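Local coordinates for G protein alpha subunit (Entamoeba histolytica, PDB 4FID) that binds guanine nucleotides as the alpha subunit of a heterotrimeric G protein and probably relays signals from transmembrane receptors, at residues 210-221 and 270-278. Residues are numbered along the deposited sequence; the frame is centred on the assembly and turned at random.
Sequences LTESIAVFKDIM and IQQLFTGKL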
loop_
_atom_site.group_PDB
_atom_site.type_symbol
_atom_site.label_atom_id
_atom_site.label_comp_id
_atom_site.label_asym_id
_atom_site.label_seq_id
_atom_site.Cartn_x
_atom_site.Cartn_y
_atom_site.Cartn_z
ATOM N N LEU A 210 -12.709 3.652 6.185
ATOM C CA LEU A 210 -13.488 2.960 5.166
ATOM C C LEU A 210 -14.470 3.910 4.475
ATOM O O LEU A 210 -14.521 3.978 3.243
ATOM C CB LEU A 210 -14.197 1.753 5.782
ATOM C CG LEU A 210 -15.088 0.890 4.893
ATOM C CD1 LEU A 210 -14.336 0.305 3.693
ATOM C CD2 LEU A 210 -15.745 -0.199 5.710
ATOM N N THR A 211 -15.228 4.653 5.272
ATOM C CA THR A 211 -16.176 5.631 4.748
ATOM C C THR A 211 -15.492 6.809 4.037
ATOM O O THR A 211 -16.012 7.357 3.058
ATOM C CB THR A 211 -17.128 6.158 5.861
ATOM O OG1 THR A 211 -16.363 6.725 6.937
ATOM C CG2 THR A 211 -17.992 5.032 6.392
ATOM N N GLU A 212 -14.331 7.207 4.532
ATOM C CA GLU A 212 -13.532 8.183 3.812
ATOM C C GLU A 212 -13.077 7.661 2.419
ATOM O O GLU A 212 -13.166 8.393 1.442
ATOM C CB GLU A 212 -12.343 8.632 4.649
ATOM C CG GLU A 212 -11.581 9.787 4.032
ATOM C CD GLU A 212 -10.118 9.807 4.438
ATOM O OE1 GLU A 212 -9.409 10.755 4.031
ATOM O OE2 GLU A 212 -9.678 8.877 5.158
ATOM N N SER A 213 -12.607 6.412 2.313
ATOM C CA SER A 213 -12.246 5.889 0.993
ATOM C C SER A 213 -13.442 5.820 0.072
ATOM O O SER A 213 -13.339 6.152 -1.111
ATOM C CB SER A 213 -11.636 4.494 1.061
ATOM O OG SER A 213 -10.585 4.471 1.981
ATOM N N ILE A 214 -14.564 5.357 0.613
ATOM C CA ILE A 214 -15.744 5.105 -0.198
ATOM C C ILE A 214 -16.202 6.407 -0.843
ATOM O O ILE A 214 -16.525 6.444 -2.030
ATOM C CB ILE A 214 -16.888 4.459 0.633
ATOM C CG1 ILE A 214 -16.586 2.977 0.908
ATOM C CG2 ILE A 214 -18.243 4.611 -0.070
ATOM C CD1 ILE A 214 -17.599 2.324 1.843
ATOM N N ALA A 215 -16.203 7.481 -0.065
ATOM C CA ALA A 215 -16.663 8.754 -0.568
ATOM C C ALA A 215 -15.682 9.294 -1.631
ATOM O O ALA A 215 -16.099 9.919 -2.612
ATOM C CB ALA A 215 -16.845 9.730 0.587
ATOM N N VAL A 216 -14.386 9.039 -1.453
ATOM C CA VAL A 216 -13.434 9.387 -2.495
ATOM C C VAL A 216 -13.815 8.690 -3.792
ATOM O O VAL A 216 -13.957 9.315 -4.832
ATOM C CB VAL A 216 -12.003 8.980 -2.136
ATOM C CG1 VAL A 216 -11.120 8.945 -3.411
ATOM C CG2 VAL A 216 -11.417 9.903 -1.038
ATOM N N PHE A 217 -13.982 7.379 -3.723
ATOM C CA PHE A 217 -14.387 6.625 -4.897
ATOM C C PHE A 217 -15.690 7.140 -5.539
ATOM O O PHE A 217 -15.746 7.306 -6.753
ATOM C CB PHE A 217 -14.483 5.145 -4.576
ATOM C CG PHE A 217 -15.100 4.339 -5.669
ATOM C CD1 PHE A 217 -14.381 4.050 -6.821
ATOM C CD2 PHE A 217 -16.401 3.868 -5.547
ATOM C CE1 PHE A 217 -14.945 3.294 -7.842
ATOM C CE2 PHE A 217 -16.979 3.122 -6.552
ATOM C CZ PHE A 217 -16.247 2.824 -7.702
ATOM N N LYS A 218 -16.718 7.396 -4.733
ATOM C CA LYS A 218 -17.980 7.975 -5.233
ATOM C C LYS A 218 -17.758 9.304 -5.982
ATOM O O LYS A 218 -18.484 9.633 -6.929
ATOM C CB LYS A 218 -19.005 8.167 -4.103
ATOM C CG LYS A 218 -19.606 6.877 -3.518
ATOM C CD LYS A 218 -20.218 5.969 -4.585
ATOM C CE LYS A 218 -20.858 4.709 -3.978
ATOM N NZ LYS A 218 -21.475 3.818 -5.034
ATOM N N ASP A 219 -16.751 10.064 -5.569
ATOM C CA ASP A 219 -16.341 11.227 -6.350
ATOM C C ASP A 219 -15.917 10.827 -7.748
ATOM O O ASP A 219 -16.471 11.325 -8.734
ATOM C CB ASP A 219 -15.199 11.965 -5.679
ATOM C CG ASP A 219 -15.660 12.741 -4.482
ATOM O OD1 ASP A 219 -14.794 13.148 -3.667
ATOM O OD2 ASP A 219 -16.896 12.934 -4.365
ATOM N N ILE A 220 -14.934 9.927 -7.829
ATOM C CA ILE A 220 -14.398 9.488 -9.117
ATOM C C ILE A 220 -15.547 9.088 -10.047
ATOM O O ILE A 220 -15.629 9.526 -11.191
ATOM C CB ILE A 220 -13.401 8.327 -8.922
ATOM C CG1 ILE A 220 -12.121 8.834 -8.274
ATOM C CG2 ILE A 220 -13.073 7.642 -10.227
ATOM C CD1 ILE A 220 -11.230 7.705 -7.733
HETATM N N MSE A 221 -16.467 8.286 -9.528
HETATM C CA MSE A 221 -17.601 7.804 -10.314
HETATM C C MSE A 221 -18.484 8.903 -10.908
HETATM O O MSE A 221 -19.177 8.681 -11.897
HETATM C CB MSE A 221 -18.450 6.867 -9.461
HETATM C CG MSE A 221 -17.742 5.565 -9.149
HETATM SE SE MSE A 221 -17.077 4.758 -10.800
HETATM C CE MSE A 221 -18.763 4.737 -11.805
ATOM N N ILE A 270 -16.845 -5.895 1.235
ATOM C CA ILE A 270 -16.266 -4.570 1.180
ATOM C C ILE A 270 -16.368 -3.987 -0.236
ATOM O O ILE A 270 -16.756 -2.828 -0.422
ATOM C CB ILE A 270 -14.826 -4.579 1.716
ATOM C CG1 ILE A 270 -14.835 -5.011 3.184
ATOM C CG2 ILE A 270 -14.191 -3.210 1.567
ATOM C CD1 ILE A 270 -13.487 -5.275 3.742
ATOM N N GLN A 271 -16.053 -4.790 -1.242
ATOM C CA GLN A 271 -16.138 -4.296 -2.603
ATOM C C GLN A 271 -17.553 -3.781 -2.922
ATOM O O GLN A 271 -17.728 -2.727 -3.532
ATOM C CB GLN A 271 -15.719 -5.385 -3.581
ATOM C CG GLN A 271 -15.904 -5.028 -5.040
ATOM C CD GLN A 271 -17.108 -5.716 -5.640
ATOM O OE1 GLN A 271 -17.019 -6.870 -6.073
ATOM N NE2 GLN A 271 -18.249 -5.025 -5.659
ATOM N N GLN A 272 -18.566 -4.531 -2.509
ATOM C CA GLN A 272 -19.932 -4.143 -2.800
ATOM C C GLN A 272 -20.341 -2.875 -2.066
ATOM O O GLN A 272 -21.235 -2.175 -2.528
ATOM C CB GLN A 272 -20.899 -5.291 -2.519
ATOM C CG GLN A 272 -20.749 -6.424 -3.497
ATOM C CD GLN A 272 -21.394 -7.710 -3.022
ATOM O OE1 GLN A 272 -21.831 -7.802 -1.878
ATOM N NE2 GLN A 272 -21.479 -8.693 -3.901
ATOM N N LEU A 273 -19.680 -2.560 -0.946
ATOM C CA LEU A 273 -19.928 -1.271 -0.266
ATOM C C LEU A 273 -19.443 -0.066 -1.062
ATOM O O LEU A 273 -20.015 0.996 -0.950
ATOM C CB LEU A 273 -19.296 -1.225 1.122
ATOM C CG LEU A 273 -19.825 -2.216 2.158
ATOM C CD1 LEU A 273 -19.041 -2.077 3.447
ATOM C CD2 LEU A 273 -21.306 -2.008 2.390
ATOM N N PHE A 274 -18.373 -0.228 -1.840
ATOM C CA PHE A 274 -17.891 0.811 -2.752
ATOM C C PHE A 274 -18.762 0.953 -4.002
ATOM O O PHE A 274 -18.942 2.051 -4.511
ATOM C CB PHE A 274 -16.465 0.503 -3.229
ATOM C CG PHE A 274 -15.402 0.736 -2.203
ATOM C CD1 PHE A 274 -15.110 -0.233 -1.253
ATOM C CD2 PHE A 274 -14.667 1.920 -2.202
ATOM C CE1 PHE A 274 -14.120 -0.010 -0.302
ATOM C CE2 PHE A 274 -13.668 2.148 -1.249
ATOM C CZ PHE A 274 -13.388 1.195 -0.314
ATOM N N THR A 275 -19.273 -0.154 -4.523
ATOM C CA THR A 275 -19.879 -0.120 -5.850
ATOM C C THR A 275 -21.423 -0.050 -5.919
ATOM O O THR A 275 -21.979 0.236 -6.980
ATOM C CB THR A 275 -19.301 -1.243 -6.784
ATOM O OG1 THR A 275 -19.605 -2.538 -6.258
ATOM C CG2 THR A 275 -17.813 -1.106 -6.886
ATOM N N GLY A 276 -22.107 -0.289 -4.803
ATOM C CA GLY A 276 -23.559 -0.178 -4.760
ATOM C C GLY A 276 -24.264 -0.848 -5.934
ATOM O O GLY A 276 -24.044 -2.028 -6.211
ATOM N N LYS A 277 -25.101 -0.088 -6.637
ATOM C CA LYS A 277 -25.872 -0.605 -7.776
ATOM C C LYS A 277 -25.132 -0.612 -9.121
ATOM O O LYS A 277 -25.691 -1.059 -10.124
ATOM C CB LYS A 277 -27.160 0.207 -7.972
ATOM C CG LYS A 277 -27.986 0.426 -6.732
ATOM C CD LYS A 277 -29.418 0.791 -7.092
ATOM C CE LYS A 277 -30.154 -0.395 -7.723
ATOM N NZ LYS A 277 -31.551 -0.068 -8.147
ATOM N N LEU A 278 -23.911 -0.086 -9.171
ATOM C CA LEU A 278 -23.162 -0.087 -10.434
ATOM C C LEU A 278 -22.982 -1.506 -10.972
ATOM O O LEU A 278 -22.879 -2.456 -10.204
ATOM C CB LEU A 278 -21.790 0.570 -10.255
ATOM C CG LEU A 278 -21.767 2.004 -9.718
ATOM C CD1 LEU A 278 -20.318 2.498 -9.474
ATOM C CD2 LEU A 278 -22.483 2.941 -10.664
#
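In the Ras-like domain, two neighbouring helices that cover the same side of the central sheet, 209-222 and 263-275, meet through Phe274, whose side chain enters as a knob into a hole formed by Leu210, Ser213, Ile214 and Phe217. The axes of segments 210-221 and 270-275 approach to 9.7 Å and cross at -45°, with both chains running broadly the same way. Ile214 CG1 lies almost centrally over one face of the Phe274 ring, 3.7 Å from its centroid, a CH-pi contact. Ser213 CB and Phe217 CB sit at the ring edge; Leu210 CD1 approaches obliquely, 4.0 Å from Phe274 CE1, and also touches Ile270 CG2. Ile214 CD1, farther from the ring than CG1, meets Leu273 CB.

At the C-terminal end of helix 263-275, the carbonyl of Phe274 receives Lys218. The lysine chain, bent at chi2 (-54°) and extended beyond it, brings NZ to 3.1 Å from Phe274 O; this hydrogen bond comes from above the carbonyl plane, 39° out of it. Phe217 presents its ring edge to the same oxygen. Gly276 then leaves the helix with positive phi, and a type II' turn from Thr275 to Leu278 carries the chain toward strand 279-282. Here Leu278 and the selenomethionine Met221 meet tip to tip, CD1 to CE at 3.6 Å, while within its own helix Met221 CG lies over one face of the Phe217 ring, offset toward its rim.

Beneath the interface, Phe274 and Ser213 touch Thr192, Phe217 meets Phe190 and Ile233, and Leu278 rests on Val302. Ser213 OG, hydrogen-bonded to Glu196 and Ser13, turns toward the phosphate-binding loop. Paired helices laid over a largely parallel sheet in this way are typical of the three-layered P-loop GTPase fold.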